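PDB 4YLE: periplasmic binding protein/LacI transcriptional regulator from Burkholderia multivorans, which probably binds a simple sugar in the periplasm and delivers it to an ABC transporter, as substrate-binding proteins of this family do. Local coordinates for residues K32-K40 against M88-A99; L272-Q282 against V307-T315. All blocks are in the same frame, centred on the assembly; numbering follows the deposited sequence.

Contact 1. Residues K32-K40 against M88-A99; sequences KPKVALVMK and MIVSKVDAIVLA
Met88, a selenomethionine in the last turn of helix 78-90, comes down over Ala36, its SE 3.5 Å from Ala36 CB, on the closely packed face of a parallel strand pair. Farther along that face, Val38 CG1 presses on Leu98 CD1 at 3.4 Å, tighter than a usual van der Waals contact; CG1, anti to the backbone N (chi1 174°), is the branch that meets the leucine, and the two side chains cross obliquely. On the other face Val97 meets Val35 through CG2 and Leu37 through CG1. Straight backbone bonds join the strands, among them Val97 N to Ala36 O at 2.7 Å. Asp94 extends this firm bonding by gripping the backbone of Lys34 twice: OD2 takes Lys34 N on its anti lone pair at 2.8 Å, while Asp94 N donates to Lys34 O. Lys40 lays CG against Ala99 O and carries NZ to a salt bridge with Asp124. The looser, solvent side is the corner where a water hydrogen-bonded to Ser91 OG receives only a weak 3.4 Å bond from Lys34 NZ. Helix 78-90 makes a beta-alpha-beta crossover from strand 66-72 to 95-98, its last turn packed on the intervening strand 34-39, as in the Rossmann-like lobes of periplasmic binding proteins.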
ATOM      1  N   LYS A  32      18.578  -9.951 -22.645  1.00 44.05           N
ATOM      2  CA  LYS A  32      17.701  -9.969 -21.466  1.00 35.00           C
ATOM      3  C   LYS A  32      16.635  -8.877 -21.524  1.00 33.96           C
ATOM      4  O   LYS A  32      16.951  -7.739 -21.858  1.00 37.70           O
ATOM      5  CB  LYS A  32      18.482  -9.730 -20.163  1.00 36.08           C
ATOM      6  CG  LYS A  32      19.657 -10.604 -19.823  1.00 42.21           C
ATOM      7  CD  LYS A  32      20.140 -10.178 -18.426  1.00 48.88           C
ATOM      8  CE  LYS A  32      21.638 -10.303 -18.251  1.00 61.32           C
ATOM      9  NZ  LYS A  32      22.089  -9.522 -17.063  1.00 61.34           N
ATOM     10  N   PRO A  33      15.385  -9.189 -21.142  1.00 32.03           N
ATOM     11  CA  PRO A  33      14.445  -8.078 -20.964  1.00 37.32           C
ATOM     12  C   PRO A  33      14.896  -7.150 -19.846  1.00 30.93           C
ATOM     13  O   PRO A  33      15.476  -7.617 -18.844  1.00 29.23           O
ATOM     14  CB  PRO A  33      13.126  -8.768 -20.579  1.00 39.84           C
ATOM     15  CG  PRO A  33      13.350 -10.231 -20.741  1.00 44.23           C
ATOM     16  CD  PRO A  33      14.815 -10.466 -20.695  1.00 42.81           C
ATOM     17  N   LYS A  34      14.590  -5.863 -19.993  1.00 34.82           N
ATOM     18  CA  LYS A  34      14.866  -4.876 -18.952  1.00 31.55           C
ATOM     19  C   LYS A  34      13.534  -4.458 -18.323  1.00 30.16           C
ATOM     20  O   LYS A  34      12.625  -4.007 -19.011  1.00 31.54           O
ATOM     21  CB  LYS A  34      15.609  -3.668 -19.517  1.00 36.87           C
ATOM     22  CG  LYS A  34      16.312  -2.799 -18.464  1.00 54.23           C
ATOM     23  CD  LYS A  34      17.533  -2.043 -19.039  1.00 64.79           C
ATOM     24  CE  LYS A  34      17.236  -0.576 -19.389  1.00 68.43           C
ATOM     25  NZ  LYS A  34      18.435   0.312 -19.229  1.00 74.03           N
ATOM     26  N   VAL A  35      13.433  -4.641 -17.014  1.00 27.68           N
ATOM     27  CA  VAL A  35      12.183  -4.388 -16.283  1.00 27.12           C
ATOM     28  C   VAL A  35      12.381  -3.237 -15.315  1.00 26.07           C
ATOM     29  O   VAL A  35      13.350  -3.226 -14.562  1.00 28.50           O
ATOM     30  CB  VAL A  35      11.727  -5.633 -15.481  1.00 25.84           C
ATOM     31  CG1 VAL A  35      10.425  -5.366 -14.763  1.00 25.75           C
ATOM     32  CG2 VAL A  35      11.563  -6.846 -16.405  1.00 29.34           C
ATOM     33  N   ALA A  36      11.436  -2.297 -15.315  1.00 27.80           N
ATOM     34  CA  ALA A  36      11.443  -1.172 -14.390  1.00 26.83           C
ATOM     35  C   ALA A  36      10.429  -1.422 -13.298  1.00 28.08           C
ATOM     36  O   ALA A  36       9.280  -1.746 -13.601  1.00 28.64           O
ATOM     37  CB  ALA A  36      11.115   0.133 -15.113  1.00 29.58           C
ATOM     38  N   LEU A  37      10.866  -1.264 -12.049  1.00 23.40           N
ATOM     39  CA  LEU A  37       9.974  -1.339 -10.849  1.00 21.65           C
ATOM     40  C   LEU A  37       9.829   0.058 -10.309  1.00 22.75           C
ATOM     41  O   LEU A  37      10.806   0.635  -9.835  1.00 23.79           O
ATOM     42  CB  LEU A  37      10.551  -2.250  -9.773  1.00 19.82           C
ATOM     43  CG  LEU A  37       9.740  -2.326  -8.469  1.00 18.38           C
ATOM     44  CD1 LEU A  37       8.364  -2.910  -8.696  1.00 19.10           C
ATOM     45  CD2 LEU A  37      10.476  -3.167  -7.451  1.00 18.77           C
ATOM     46  N   VAL A  38       8.608   0.598 -10.378  1.00 23.16           N
ATOM     47  CA  VAL A  38       8.350   1.992 -10.005  1.00 24.63           C
ATOM     48  C   VAL A  38       7.469   2.013  -8.770  1.00 23.23           C
ATOM     49  O   VAL A  38       6.338   1.575  -8.814  1.00 22.54           O
ATOM     50  CB  VAL A  38       7.696   2.741 -11.174  1.00 26.98           C
ATOM     51  CG1 VAL A  38       7.263   4.182 -10.771  1.00 28.73           C
ATOM     52  CG2 VAL A  38       8.672   2.774 -12.356  1.00 28.78           C
HETATM   53  N   MSE A  39       8.029   2.508  -7.668  1.00 23.09           N
HETATM   54  CA  MSE A  39       7.417   2.402  -6.356  1.00 21.81           C
HETATM   55  C   MSE A  39       6.980   3.762  -5.856  1.00 23.43           C
HETATM   56  O   MSE A  39       7.099   4.743  -6.548  1.00 25.37           O
HETATM   57  CB  MSE A  39       8.405   1.773  -5.386  1.00 20.69           C
HETATM   58  CG  MSE A  39       8.775   0.368  -5.820  1.00 26.54           C
HETATM   59 SE   MSE A  39      10.118  -0.444  -4.644  1.00 27.28          SE
HETATM   60  CE  MSE A  39      11.657   0.526  -5.382  1.00 36.25           C
ATOM     61  N   LYS A  40       6.456   3.795  -4.646  1.00 22.55           N
ATOM     62  CA  LYS A  40       6.103   5.062  -4.034  1.00 24.08           C
ATOM     63  C   LYS A  40       7.245   5.460  -3.118  1.00 24.65           C
ATOM     64  O   LYS A  40       8.406   5.464  -3.526  1.00 25.47           O
ATOM     65  CB  LYS A  40       4.766   4.957  -3.304  1.00 23.40           C
ATOM     66  CG  LYS A  40       3.562   4.747  -4.236  1.00 24.98           C
ATOM     67  CD  LYS A  40       2.239   4.385  -3.478  1.00 22.97           C
ATOM     68  CE  LYS A  40       1.957   2.867  -3.555  1.00 31.80           C
ATOM     69  NZ  LYS A  40       1.171   2.338  -2.387  1.00 29.34           N
HETATM   70  N   MSE A  88      11.224   6.012 -17.967  1.00 40.34           N
HETATM   71  CA  MSE A  88      11.323   4.587 -18.271  1.00 38.94           C
HETATM   72  C   MSE A  88      10.903   4.323 -19.721  1.00 42.56           C
HETATM   73  O   MSE A  88      11.401   3.396 -20.355  1.00 41.19           O
HETATM   74  CB  MSE A  88      10.460   3.755 -17.305  1.00 35.71           C
HETATM   75  CG  MSE A  88      10.966   3.740 -15.871  1.00 42.15           C
HETATM   76 SE   MSE A  88      12.832   3.157 -15.658  1.00 43.11          SE
HETATM   77  CE  MSE A  88      13.719   4.889 -15.386  1.00 47.76           C
ATOM     78  N   ILE A  89       9.982   5.130 -20.241  1.00 42.67           N
ATOM     79  CA  ILE A  89       9.515   4.936 -21.616  1.00 44.88           C
ATOM     80  C   ILE A  89      10.604   5.354 -22.603  1.00 52.79           C
ATOM     81  O   ILE A  89      10.735   4.748 -23.666  1.00 49.26           O
ATOM     82  CB  ILE A  89       8.200   5.718 -21.908  1.00 46.23           C
ATOM     83  CG1 ILE A  89       7.069   5.188 -21.022  1.00 43.64           C
ATOM     84  CG2 ILE A  89       7.796   5.576 -23.373  1.00 51.33           C
ATOM     85  CD1 ILE A  89       5.742   5.906 -21.122  1.00 49.93           C
ATOM     86  N   VAL A  90      11.404   6.362 -22.256  1.00 54.34           N
ATOM     87  CA  VAL A  90      12.467   6.791 -23.162  1.00 52.22           C
ATOM     88  C   VAL A  90      13.618   5.781 -23.161  1.00 52.21           C
ATOM     89  O   VAL A  90      14.223   5.522 -24.200  1.00 53.89           O
ATOM     90  CB  VAL A  90      13.010   8.208 -22.817  1.00 57.32           C
ATOM     91  CG1 VAL A  90      11.902   9.242 -22.899  1.00 55.24           C
ATOM     92  CG2 VAL A  90      13.638   8.243 -21.449  1.00 59.31           C
ATOM     93  N   SER A  91      13.905   5.191 -22.007  1.00 48.65           N
ATOM     94  CA  SER A  91      14.958   4.187 -21.916  1.00 47.93           C
ATOM     95  C   SER A  91      14.562   2.866 -22.579  1.00 47.12           C
ATOM     96  O   SER A  91      15.319   1.905 -22.533  1.00 46.52           O
ATOM     97  CB  SER A  91      15.324   3.928 -20.452  1.00 62.29           C
ATOM     98  OG  SER A  91      15.934   5.066 -19.872  1.00 65.12           O
ATOM     99  N   LYS A  92      13.365   2.814 -23.161  1.00 47.23           N
ATOM    100  CA  LYS A  92      12.892   1.627 -23.875  1.00 46.85           C
ATOM    101  C   LYS A  92      12.998   0.358 -23.021  1.00 43.99           C
ATOM    102  O   LYS A  92      13.435  -0.679 -23.501  1.00 43.80           O
ATOM    103  CB  LYS A  92      13.677   1.428 -25.182  1.00 49.96           C
ATOM    104  CG  LYS A  92      13.629   2.604 -26.149  1.00 54.80           C
ATOM    105  CD  LYS A  92      12.374   2.579 -26.996  1.00 60.78           C
ATOM    106  CE  LYS A  92      12.506   3.478 -28.213  1.00 67.41           C
ATOM    107  NZ  LYS A  92      11.180   3.797 -28.820  1.00 70.12           N
ATOM    108  N   VAL A  93      12.604   0.430 -21.752  1.00 40.95           N
ATOM    109  CA  VAL A  93      12.477  -0.800 -20.979  1.00 38.02           C
ATOM    110  C   VAL A  93      11.423  -1.668 -21.658  1.00 37.79           C
ATOM    111  O   VAL A  93      10.596  -1.168 -22.426  1.00 39.40           O
ATOM    112  CB  VAL A  93      12.076  -0.541 -19.505  1.00 35.87           C
ATOM    113  CG1 VAL A  93      13.171   0.245 -18.775  1.00 35.76           C
ATOM    114  CG2 VAL A  93      10.724   0.191 -19.429  1.00 36.38           C
ATOM    115  N   ASP A  94      11.441  -2.960 -21.350  1.00 35.94           N
ATOM    116  CA  ASP A  94      10.501  -3.912 -21.931  1.00 36.63           C
ATOM    117  C   ASP A  94       9.242  -4.108 -21.105  1.00 34.65           C
ATOM    118  O   ASP A  94       8.199  -4.512 -21.619  1.00 33.96           O
ATOM    119  CB  ASP A  94      11.210  -5.242 -22.128  1.00 35.32           C
ATOM    120  CG  ASP A  94      12.406  -5.095 -23.037  1.00 49.17           C
ATOM    121  OD1 ASP A  94      12.210  -4.798 -24.245  1.00 42.51           O
ATOM    122  OD2 ASP A  94      13.532  -5.230 -22.525  1.00 37.57           O
ATOM    123  N   ALA A  95       9.346  -3.824 -19.817  1.00 31.45           N
ATOM    124  CA  ALA A  95       8.197  -3.918 -18.953  1.00 29.58           C
ATOM    125  C   ALA A  95       8.332  -2.919 -17.827  1.00 28.54           C
ATOM    126  O   ALA A  95       9.441  -2.552 -17.452  1.00 28.50           O
ATOM    127  CB  ALA A  95       8.056  -5.336 -18.397  1.00 27.44           C
ATOM    128  N   ILE A  96       7.183  -2.494 -17.304  1.00 27.92           N
ATOM    129  CA  ILE A  96       7.109  -1.613 -16.145  1.00 26.85           C
ATOM    130  C   ILE A  96       6.160  -2.214 -15.134  1.00 24.70           C
ATOM    131  O   ILE A  96       5.027  -2.554 -15.467  1.00 25.06           O
ATOM    132  CB  ILE A  96       6.601  -0.206 -16.510  1.00 28.87           C
ATOM    133  CG1 ILE A  96       7.608   0.518 -17.384  1.00 31.16           C
ATOM    134  CG2 ILE A  96       6.353   0.604 -15.229  1.00 31.67           C
ATOM    135  CD1 ILE A  96       7.068   1.802 -17.987  1.00 33.63           C
ATOM    136  N   VAL A  97       6.642  -2.356 -13.907  1.00 24.45           N
ATOM    137  CA  VAL A  97       5.872  -2.867 -12.800  1.00 22.99           C
ATOM    138  C   VAL A  97       5.644  -1.676 -11.882  1.00 25.04           C
ATOM    139  O   VAL A  97       6.604  -1.157 -11.319  1.00 20.17           O
ATOM    140  CB  VAL A  97       6.608  -3.984 -12.058  1.00 19.62           C
ATOM    141  CG1 VAL A  97       5.783  -4.480 -10.906  1.00 19.31           C
ATOM    142  CG2 VAL A  97       6.932  -5.157 -13.033  1.00 19.10           C
ATOM    143  N   LEU A  98       4.395  -1.224 -11.780  1.00 21.06           N
ATOM    144  CA  LEU A  98       4.105   0.058 -11.179  1.00 21.61           C
ATOM    145  C   LEU A  98       3.213  -0.096  -9.947  1.00 21.71           C
ATOM    146  O   LEU A  98       2.169  -0.752 -10.026  1.00 20.10           O
ATOM    147  CB  LEU A  98       3.414   0.963 -12.201  1.00 24.21           C
ATOM    148  CG  LEU A  98       2.875   2.302 -11.685  1.00 25.24           C
ATOM    149  CD1 LEU A  98       4.009   3.218 -11.270  1.00 25.34           C
ATOM    150  CD2 LEU A  98       1.988   2.940 -12.762  1.00 27.93           C
ATOM    151  N   ALA A  99       3.645   0.505  -8.825  1.00 20.09           N
ATOM    152  CA  ALA A  99       2.809   0.716  -7.613  1.00 23.74           C
ATOM    153  C   ALA A  99       2.366   2.181  -7.586  1.00 23.90           C
ATOM    154  O   ALA A  99       3.112   3.037  -7.120  1.00 20.28           O
ATOM    155  CB  ALA A  99       3.583   0.381  -6.334  1.00 18.03           C
TER
HETATM  156  O   HOH W   1      18.445   3.593 -20.252  1.00 61.69           O

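Contact 2. Residues L272-Q282 against V307-T315; sequences LATADQYAAKQ and VETPVDLVT
Thr309 OG1, Gln277 O and Pro310 O all hold one water, which thereby ties the two segments together where their direct pairing has ended. The water accepts from Thr309 OG1 at 2.6 Å and donates to both carbonyls. Next to it runs a short antiparallel strand pair, 274-276 with 312-314, at the edge of a mixed sheet whose other strands are parallel, part of the periplasmic-binding-protein fold. Thr274 with Val314 and Asp276 with Asp312 are hydrogen-bonded pairs, each closed by two backbone bonds; Ala275 and Leu313 form the non-hydrogen-bonded pair between them. The side chains of Thr274 and Val314 lie side by side, with CG2 of the threonine 3.8 Å from CB of the valine. On the other face Ala275 CB rests on Val311 CG1. Where the strand gives way to helix 279-295, Asp276 OD1 accepts from Tyr278 N in an Asx turn, and Asp276 CB lies over one face of the tyrosine ring near its rim. The ring meets Pro310 O edge-on, with CD2 3.2 Å from that oxygen. In the first turn of the helix, Lys281 slides past Thr309 and brings CE to 3.8 Å from Pro310 CD. With CG beside the backbone N (chi1 -66°), the Asp312 carboxylate is carried to the tyrosine hydroxyl, and OD2 receives it on its anti lone pair, 2.6 Å from Tyr278 OH, with the ring and carboxylate planes 72° apart.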
ATOM      1  N   LEU A 272      -1.281  -2.895  18.754  1.00 21.27           N
ATOM      2  CA  LEU A 272      -1.972  -4.146  19.004  1.00 23.63           C
ATOM      3  C   LEU A 272      -1.908  -5.169  17.857  1.00 21.46           C
ATOM      4  O   LEU A 272      -1.838  -6.379  18.091  1.00 23.96           O
ATOM      5  CB  LEU A 272      -3.439  -3.853  19.334  1.00 25.91           C
ATOM      6  CG  LEU A 272      -4.333  -5.084  19.505  1.00 24.60           C
ATOM      7  CD1 LEU A 272      -4.001  -5.764  20.832  1.00 27.02           C
ATOM      8  CD2 LEU A 272      -5.816  -4.710  19.424  1.00 27.77           C
ATOM      9  N   ALA A 273      -1.963  -4.691  16.631  1.00 24.62           N
ATOM     10  CA  ALA A 273      -1.926  -5.578  15.474  1.00 19.70           C
ATOM     11  C   ALA A 273      -1.546  -4.815  14.235  1.00 18.68           C
ATOM     12  O   ALA A 273      -1.732  -3.609  14.150  1.00 17.71           O
ATOM     13  CB  ALA A 273      -3.272  -6.240  15.273  1.00 22.06           C
ATOM     14  N   THR A 274      -1.013  -5.554  13.272  1.00 18.84           N
ATOM     15  CA  THR A 274      -0.754  -5.040  11.936  1.00 20.15           C
ATOM     16  C   THR A 274      -1.036  -6.192  10.973  1.00 19.59           C
ATOM     17  O   THR A 274      -1.654  -7.168  11.365  1.00 17.91           O
ATOM     18  CB  THR A 274       0.678  -4.526  11.805  1.00 16.01           C
ATOM     19  OG1 THR A 274       0.857  -3.908  10.524  1.00 19.76           O
ATOM     20  CG2 THR A 274       1.712  -5.635  11.979  1.00 18.26           C
ATOM     21  N   ALA A 275      -0.615  -6.072   9.717  1.00 18.55           N
ATOM     22  CA  ALA A 275      -0.857  -7.148   8.748  1.00 19.36           C
ATOM     23  C   ALA A 275       0.311  -7.187   7.818  1.00 17.76           C
ATOM     24  O   ALA A 275       0.867  -6.137   7.466  1.00 18.40           O
ATOM     25  CB  ALA A 275      -2.143  -6.939   7.972  1.00 16.05           C
ATOM     26  N   ASP A 276       0.686  -8.392   7.397  1.00 17.64           N
ATOM     27  CA  ASP A 276       1.741  -8.519   6.409  1.00 20.08           C
ATOM     28  C   ASP A 276       1.069  -8.750   5.067  1.00 17.00           C
ATOM     29  O   ASP A 276       0.310  -9.694   4.904  1.00 16.63           O
ATOM     30  CB  ASP A 276       2.699  -9.648   6.760  1.00 21.83           C
ATOM     31  CG  ASP A 276       4.062  -9.486   6.104  1.00 21.40           C
ATOM     32  OD1 ASP A 276       4.123  -8.914   4.999  1.00 17.33           O
ATOM     33  OD2 ASP A 276       5.073  -9.923   6.682  1.00 23.75           O
ATOM     34  N   GLN A 277       1.329  -7.847   4.129  1.00 15.42           N
ATOM     35  CA  GLN A 277       0.795  -7.960   2.758  1.00 17.99           C
ATOM     36  C   GLN A 277       1.915  -8.243   1.771  1.00 17.84           C
ATOM     37  O   GLN A 277       1.719  -8.138   0.549  1.00 14.67           O
ATOM     38  CB  GLN A 277       0.023  -6.698   2.340  1.00 17.82           C
ATOM     39  CG  GLN A 277       0.873  -5.433   2.355  1.00 15.62           C
ATOM     40  CD  GLN A 277       0.282  -4.275   1.564  1.00 19.20           C
ATOM     41  OE1 GLN A 277      -0.322  -4.479   0.524  1.00 16.38           O
ATOM     42  NE2 GLN A 277       0.477  -3.052   2.048  1.00 16.24           N
ATOM     43  N   TYR A 278       3.081  -8.613   2.291  1.00 14.31           N
ATOM     44  CA  TYR A 278       4.122  -9.221   1.476  1.00 12.27           C
ATOM     45  C   TYR A 278       4.562  -8.371   0.283  1.00 14.86           C
ATOM     46  O   TYR A 278       4.359  -8.701  -0.911  1.00 14.26           O
ATOM     47  CB  TYR A 278       3.636 -10.594   1.055  1.00 16.25           C
ATOM     48  CG  TYR A 278       3.256 -11.416   2.280  1.00 15.47           C
ATOM     49  CD1 TYR A 278       4.216 -11.761   3.217  1.00 16.52           C
ATOM     50  CD2 TYR A 278       1.957 -11.850   2.494  1.00 16.40           C
ATOM     51  CE1 TYR A 278       3.886 -12.505   4.348  1.00 19.21           C
ATOM     52  CE2 TYR A 278       1.623 -12.615   3.622  1.00 17.96           C
ATOM     53  CZ  TYR A 278       2.589 -12.930   4.539  1.00 22.42           C
ATOM     54  OH  TYR A 278       2.278 -13.701   5.658  1.00 27.33           O
ATOM     55  N   ALA A 279       5.249  -7.301   0.626  1.00 14.22           N
ATOM     56  CA  ALA A 279       5.767  -6.358  -0.351  1.00 13.09           C
ATOM     57  C   ALA A 279       6.661  -6.991  -1.414  1.00 12.95           C
ATOM     58  O   ALA A 279       6.517  -6.724  -2.622  1.00 14.94           O
ATOM     59  CB  ALA A 279       6.513  -5.276   0.367  1.00 16.29           C
ATOM     60  N   ALA A 280       7.606  -7.803  -0.963  1.00 11.74           N
ATOM     61  CA  ALA A 280       8.584  -8.390  -1.840  1.00 12.16           C
ATOM     62  C   ALA A 280       7.844  -9.323  -2.794  1.00 15.66           C
ATOM     63  O   ALA A 280       8.157  -9.370  -3.960  1.00 15.06           O
ATOM     64  CB  ALA A 280       9.626  -9.145  -1.055  1.00 14.99           C
ATOM     65  N   LYS A 281       6.893 -10.091  -2.272  1.00 13.26           N
ATOM     66  CA  LYS A 281       6.101 -10.987  -3.115  1.00 13.94           C
ATOM     67  C   LYS A 281       5.383 -10.221  -4.219  1.00 14.04           C
ATOM     68  O   LYS A 281       5.383 -10.654  -5.353  1.00 13.63           O
ATOM     69  CB  LYS A 281       5.085 -11.755  -2.270  1.00 15.27           C
ATOM     70  CG  LYS A 281       4.189 -12.697  -3.097  1.00 18.09           C
ATOM     71  CD  LYS A 281       2.943 -13.087  -2.295  1.00 24.92           C
ATOM     72  CE  LYS A 281       3.187 -14.254  -1.436  1.00 40.02           C
ATOM     73  NZ  LYS A 281       3.400 -15.484  -2.234  1.00 31.13           N
ATOM     74  N   GLN A 282       4.784  -9.076  -3.883  1.00 11.62           N
ATOM     75  CA  GLN A 282       4.039  -8.321  -4.892  1.00 11.93           C
ATOM     76  C   GLN A 282       4.935  -7.910  -6.031  1.00 14.05           C
ATOM     77  O   GLN A 282       4.561  -8.071  -7.237  1.00 15.07           O
ATOM     78  CB  GLN A 282       3.368  -7.110  -4.291  1.00 14.89           C
ATOM     79  CG  GLN A 282       2.281  -7.464  -3.314  1.00 17.17           C
ATOM     80  CD  GLN A 282       1.547  -6.247  -2.851  1.00 15.31           C
ATOM     81  OE1 GLN A 282       1.079  -5.458  -3.658  1.00 16.32           O
ATOM     82  NE2 GLN A 282       1.408  -6.097  -1.535  1.00 14.43           N
ATOM     83  N   VAL A 307      -4.315 -11.884 -10.047  1.00 39.91           N
ATOM     84  CA  VAL A 307      -3.441 -12.566  -9.096  1.00 27.04           C
ATOM     85  C   VAL A 307      -3.571 -11.937  -7.720  1.00 25.57           C
ATOM     86  O   VAL A 307      -3.022 -10.857  -7.473  1.00 28.42           O
ATOM     87  CB  VAL A 307      -1.960 -12.502  -9.516  1.00 26.22           C
ATOM     88  CG1 VAL A 307      -1.060 -13.186  -8.459  1.00 38.03           C
ATOM     89  CG2 VAL A 307      -1.761 -13.107 -10.900  1.00 36.95           C
ATOM     90  N   GLU A 308      -4.306 -12.596  -6.826  1.00 24.58           N
ATOM     91  CA  GLU A 308      -4.450 -12.067  -5.476  1.00 27.55           C
ATOM     92  C   GLU A 308      -3.334 -12.590  -4.608  1.00 26.49           C
ATOM     93  O   GLU A 308      -3.117 -13.795  -4.527  1.00 29.09           O
ATOM     94  CB  GLU A 308      -5.793 -12.438  -4.855  1.00 33.12           C
ATOM     95  CG  GLU A 308      -6.011 -11.727  -3.517  1.00 26.32           C
ATOM     96  CD  GLU A 308      -7.320 -12.092  -2.866  1.00 33.15           C
ATOM     97  OE1 GLU A 308      -8.328 -12.085  -3.588  1.00 36.42           O
ATOM     98  OE2 GLU A 308      -7.326 -12.396  -1.645  1.00 30.59           O
ATOM     99  N   THR A 309      -2.645 -11.676  -3.937  1.00 21.71           N
ATOM    100  CA  THR A 309      -1.589 -12.059  -3.013  1.00 25.19           C
ATOM    101  C   THR A 309      -2.165 -11.990  -1.608  1.00 21.04           C
ATOM    102  O   THR A 309      -3.089 -11.199  -1.363  1.00 22.51           O
ATOM    103  CB  THR A 309      -0.352 -11.153  -3.150  1.00 21.74           C
ATOM    104  OG1 THR A 309      -0.750  -9.788  -3.160  1.00 17.38           O
ATOM    105  CG2 THR A 309       0.371 -11.389  -4.442  1.00 19.59           C
ATOM    106  N   PRO A 310      -1.649 -12.820  -0.685  1.00 18.30           N
ATOM    107  CA  PRO A 310      -2.320 -12.942   0.612  1.00 23.82           C
ATOM    108  C   PRO A 310      -1.990 -11.836   1.603  1.00 20.93           C
ATOM    109  O   PRO A 310      -1.014 -11.120   1.456  1.00 19.10           O
ATOM    110  CB  PRO A 310      -1.806 -14.280   1.137  1.00 21.76           C
ATOM    111  CG  PRO A 310      -0.433 -14.393   0.525  1.00 24.73           C
ATOM    112  CD  PRO A 310      -0.560 -13.800  -0.832  1.00 24.61           C
ATOM    113  N   VAL A 311      -2.840 -11.723   2.619  1.00 22.40           N
ATOM    114  CA  VAL A 311      -2.598 -10.819   3.735  1.00 19.31           C
ATOM    115  C   VAL A 311      -2.805 -11.581   5.053  1.00 21.76           C
ATOM    116  O   VAL A 311      -3.830 -12.209   5.245  1.00 28.02           O
ATOM    117  CB  VAL A 311      -3.542  -9.634   3.697  1.00 16.31           C
ATOM    118  CG1 VAL A 311      -3.276  -8.732   4.896  1.00 18.38           C
ATOM    119  CG2 VAL A 311      -3.376  -8.855   2.423  1.00 17.69           C
ATOM    120  N   ASP A 312      -1.822 -11.543   5.940  1.00 21.00           N
ATOM    121  CA  ASP A 312      -1.959 -12.207   7.232  1.00 22.31           C
ATOM    122  C   ASP A 312      -1.875 -11.241   8.392  1.00 20.68           C
ATOM    123  O   ASP A 312      -1.072 -10.313   8.403  1.00 19.83           O
ATOM    124  CB  ASP A 312      -0.892 -13.266   7.398  1.00 28.17           C
ATOM    125  CG  ASP A 312      -1.063 -14.392   6.418  1.00 29.24           C
ATOM    126  OD1 ASP A 312      -2.104 -15.062   6.492  1.00 33.67           O
ATOM    127  OD2 ASP A 312      -0.178 -14.573   5.565  1.00 27.66           O
ATOM    128  N   LEU A 313      -2.709 -11.513   9.389  1.00 22.52           N
ATOM    129  CA  LEU A 313      -2.689 -10.775  10.633  1.00 19.68           C
ATOM    130  C   LEU A 313      -1.388 -11.032  11.384  1.00 24.46           C
ATOM    131  O   LEU A 313      -0.916 -12.177  11.445  1.00 23.21           O
ATOM    132  CB  LEU A 313      -3.885 -11.197  11.468  1.00 21.71           C
ATOM    133  CG  LEU A 313      -3.993 -10.685  12.900  1.00 23.76           C
ATOM    134  CD1 LEU A 313      -4.271  -9.229  12.888  1.00 20.64           C
ATOM    135  CD2 LEU A 313      -5.106 -11.412  13.601  1.00 33.62           C
ATOM    136  N   VAL A 314      -0.798  -9.963  11.911  1.00 22.03           N
ATOM    137  CA  VAL A 314       0.385 -10.046  12.753  1.00 25.57           C
ATOM    138  C   VAL A 314       0.106  -9.377  14.091  1.00 25.88           C
ATOM    139  O   VAL A 314      -0.310  -8.233  14.132  1.00 24.28           O
ATOM    140  CB  VAL A 314       1.577  -9.395  12.104  1.00 21.89           C
ATOM    141  CG1 VAL A 314       2.804  -9.489  13.003  1.00 31.99           C
ATOM    142  CG2 VAL A 314       1.838 -10.050  10.746  1.00 25.27           C
ATOM    143  N   THR A 315       0.334 -10.139  15.161  1.00 29.52           N
ATOM    144  CA  THR A 315       0.212  -9.652  16.531  1.00 30.02           C
ATOM    145  C   THR A 315       1.459 -10.034  17.338  1.00 36.17           C
ATOM    146  O   THR A 315       2.447 -10.481  16.762  1.00 32.73           O
ATOM    147  CB  THR A 315      -0.997 -10.247  17.222  1.00 32.87           C
ATOM    148  OG1 THR A 315      -0.820 -11.663  17.300  1.00 35.43           O
ATOM    149  CG2 THR A 315      -2.247  -9.934  16.450  1.00 28.58           C
TER
HETATM  150  O   HOH W   2      -0.462  -9.296  -0.601  1.00 18.77           O

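Overall arrangement
Contacts 1 and 2 illustrate how one sheet can combine parallel and antiparallel pairings. Contact 1 joins two of its parallel strands, whereas contact 2 forms its antiparallel edge; strands 119-123 and 141-144 lie between them. Their centres are about 25 Å apart, and the nearest atoms approach to about 5 Å without touching. Helix 279-295, which starts in contact 2, sets Leu291 against Pro33 and Val35 and Ala290 against Ala95 of contact 1. Both contacts also reach the bound, unidentified ligand: the side chains of Lys40 and Gln277 each lie about 3 Å from it, and Gln277 NE2 hydrogen-bonds to it, consistent with a shared binding cleft.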